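Local atomic coordinates of TPR repeat-containing protein (Cytophaga hutchinsonii, PDB entry 3U4T), a protein that is of unknown function but, as a protein built of tetratricopeptide repeats, probably serves as a helical scaffold for binding other proteins. Residues K28-K33 with Y38-R43. The protein carries 1 engineered substitution. Residues are numbered along the deposited sequence; the frame is centred on the assembly and turned at random.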
loop_
_atom_site.group_PDB
_atom_site.type_symbol
_atom_site.label_atom_id
_atom_site.label_comp_id
_atom_site.label_asym_id
_atom_site.label_seq_id
_atom_site.Cartn_x
_atom_site.Cartn_y
_atom_site.Cartn_z
ATOM N N LYS A 28 -10.925 -19.564 27.801
ATOM C CA LYS A 28 -11.559 -20.126 28.985
ATOM C C LYS A 28 -13.056 -19.984 28.764
ATOM O O LYS A 28 -13.837 -20.896 29.056
ATOM C CB LYS A 28 -11.132 -19.366 30.242
ATOM C CG LYS A 28 -11.739 -19.929 31.519
ATOM C CD LYS A 28 -10.988 -19.461 32.754
ATOM C CE LYS A 28 -11.500 -20.166 34.002
ATOM N NZ LYS A 28 -10.397 -20.454 34.959
ATOM N N LEU A 29 -13.436 -18.831 28.221
ATOM C CA LEU A 29 -14.823 -18.522 27.914
ATOM C C LEU A 29 -15.438 -19.645 27.074
ATOM O O LEU A 29 -16.594 -20.023 27.285
ATOM C CB LEU A 29 -14.889 -17.196 27.156
ATOM C CG LEU A 29 -15.742 -16.078 27.757
ATOM C CD1 LEU A 29 -15.487 -15.947 29.250
ATOM C CD2 LEU A 29 -15.426 -14.781 27.044
ATOM N N GLU A 30 -14.668 -20.177 26.126
ATOM C CA GLU A 30 -15.155 -21.266 25.283
ATOM C C GLU A 30 -15.176 -22.585 26.063
ATOM O O GLU A 30 -16.099 -23.389 25.910
ATOM C CB GLU A 30 -14.281 -21.413 24.023
ATOM C CG GLU A 30 -14.414 -22.777 23.330
ATOM C CD GLU A 30 -13.751 -22.840 21.965
ATOM O OE1 GLU A 30 -12.637 -22.294 21.796
ATOM O OE2 GLU A 30 -14.348 -23.456 21.061
ATOM N N ALA A 31 -14.159 -22.795 26.898
ATOM C CA ALA A 31 -14.039 -24.010 27.700
ATOM C C ALA A 31 -15.169 -24.153 28.712
ATOM O O ALA A 31 -15.478 -25.264 29.152
ATOM C CB ALA A 31 -12.688 -24.030 28.413
ATOM N N LYS A 32 -15.771 -23.025 29.085
ATOM C CA LYS A 32 -16.881 -23.020 30.033
ATOM C C LYS A 32 -18.182 -22.787 29.262
ATOM O O LYS A 32 -19.206 -22.378 29.814
ATOM C CB LYS A 32 -16.677 -21.945 31.109
ATOM C CG LYS A 32 -16.576 -20.524 30.593
ATOM C CD LYS A 32 -16.184 -19.543 31.704
ATOM C CE LYS A 32 -17.227 -19.481 32.814
ATOM N NZ LYS A 32 -16.936 -18.417 33.815
ATOM N N LYS A 33 -18.096 -23.054 27.962
ATOM C CA LYS A 33 -19.199 -22.961 27.011
ATOM C C LYS A 33 -20.028 -21.680 26.956
ATOM O O LYS A 33 -21.251 -21.740 26.989
ATOM C CB LYS A 33 -20.135 -24.165 27.207
ATOM C CG LYS A 33 -19.494 -25.528 26.883
ATOM C CD LYS A 33 -18.342 -25.868 27.833
ATOM C CE LYS A 33 -17.527 -27.072 27.369
ATOM N NZ LYS A 33 -18.326 -28.325 27.314
ATOM N N TYR A 38 -19.770 -14.179 19.188
ATOM C CA TYR A 38 -18.890 -13.012 19.188
ATOM C C TYR A 38 -17.547 -13.122 19.869
ATOM O O TYR A 38 -16.815 -12.138 19.923
ATOM C CB TYR A 38 -19.646 -11.800 19.733
ATOM C CG TYR A 38 -20.893 -11.526 18.935
ATOM C CD1 TYR A 38 -20.817 -11.248 17.574
ATOM C CD2 TYR A 38 -22.161 -11.606 19.523
ATOM C CE1 TYR A 38 -21.977 -11.059 16.806
ATOM C CE2 TYR A 38 -23.322 -11.417 18.771
ATOM C CZ TYR A 38 -23.224 -11.145 17.416
ATOM O OH TYR A 38 -24.367 -10.955 16.678
ATOM N N ILE A 39 -17.213 -14.290 20.407
ATOM C CA ILE A 39 -15.901 -14.435 21.011
ATOM C C ILE A 39 -15.002 -14.949 19.893
ATOM O O ILE A 39 -13.805 -14.693 19.873
ATOM C CB ILE A 39 -15.884 -15.448 22.202
ATOM C CG1 ILE A 39 -16.070 -16.889 21.712
ATOM C CG2 ILE A 39 -16.956 -15.075 23.199
ATOM C CD1 ILE A 39 -15.889 -17.929 22.813
ATOM N N TYR A 40 -15.610 -15.637 18.934
ATOM C CA TYR A 40 -14.879 -16.229 17.828
ATOM C C TYR A 40 -14.389 -15.261 16.759
ATOM O O TYR A 40 -13.251 -15.387 16.303
ATOM C CB TYR A 40 -15.725 -17.349 17.216
ATOM C CG TYR A 40 -16.005 -18.453 18.216
ATOM C CD1 TYR A 40 -15.013 -19.369 18.564
ATOM C CD2 TYR A 40 -17.236 -18.545 18.859
ATOM C CE1 TYR A 40 -15.236 -20.352 19.531
ATOM C CE2 TYR A 40 -17.474 -19.526 19.833
ATOM C CZ TYR A 40 -16.468 -20.427 20.162
ATOM O OH TYR A 40 -16.698 -21.408 21.108
ATOM N N ASN A 41 -15.200 -14.289 16.354
ATOM C CA ASN A 41 -14.715 -13.373 15.325
ATOM C C ASN A 41 -13.626 -12.467 15.883
ATOM O O ASN A 41 -12.774 -11.988 15.142
ATOM C CB ASN A 41 -15.858 -12.540 14.721
ATOM C CG ASN A 41 -16.513 -11.608 15.725
ATOM O OD1 ASN A 41 -16.622 -11.921 16.907
ATOM N ND2 ASN A 41 -16.982 -10.470 15.247
ATOM N N ARG A 42 -13.644 -12.249 17.193
ATOM C CA ARG A 42 -12.651 -11.403 17.842
ATOM C C ARG A 42 -11.360 -12.178 18.066
ATOM O O ARG A 42 -10.265 -11.646 17.876
ATOM C CB ARG A 42 -13.196 -10.878 19.173
ATOM C CG ARG A 42 -14.298 -9.840 19.007
ATOM C CD ARG A 42 -14.797 -9.315 20.349
ATOM N NE ARG A 42 -15.760 -8.227 20.188
ATOM C CZ ARG A 42 -16.953 -8.350 19.611
ATOM N NH1 ARG A 42 -17.351 -9.522 19.133
ATOM N NH2 ARG A 42 -17.747 -7.294 19.512
ATOM N N ARG A 43 -11.491 -13.442 18.456
ATOM C CA ARG A 43 -10.313 -14.261 18.690
ATOM C C ARG A 43 -9.661 -14.497 17.340
ATOM O O ARG A 43 -8.439 -14.544 17.228
ATOM C CB ARG A 43 -10.703 -15.593 19.339
ATOM C CG ARG A 43 -9.540 -16.324 20.012
ATOM C CD ARG A 43 -10.034 -17.470 20.895
ATOM N NE ARG A 43 -10.518 -18.613 20.124
ATOM C CZ ARG A 43 -11.034 -19.715 20.661
ATOM N NH1 ARG A 43 -11.146 -19.833 21.981
ATOM N NH2 ARG A 43 -11.415 -20.715 19.882
#
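With CG swung opposite the backbone N (chi1 161°), E30 reaches out in an extended chain to the guanidinium of R43, whose own chain bends at chi3 (73°), the two side chains crossing at about a right angle. The grip is end-on, and both nitrogens go to one oxygen: R43 NH2 lies 2.8 Å from E30 OE1 on its syn side, and R43 NH1 2.9 Å from the same E30 OE1 on its anti side, both tilted out of the carboxylate plane from the same face. OE1 sits in the guanidinium plane, but the carboxylate is turned 40° against it. The other oxygen, E30 OE2, accepts a weak hydrogen bond from Y40 OH at 3.1 Å, near the plane of the phenol ring. The contact joins the C-terminal end of helix 19-31 to the N-terminal part of helix 40-49 and the residue leading into it, within the tetratricopeptide repeat region; helix 19-31 closes in a Schellman motif with K33, at positive phi, as C-prime residue. Beside the polar cluster, I39 CD1 packs on E30 CB at 4.0 Å, and I39 CG2 meets L29 CD2 at 4.1 Å. I39 CG1 lies over one face of the Y40 ring, offset toward its rim. Without this carboxylate, as with an alanine here, R43 would probably lose one anionic mate and Y40 OH the acceptor of its weak bond. R43 NE turns to a second acid, D59 of helix 53-64, in a salt bridge.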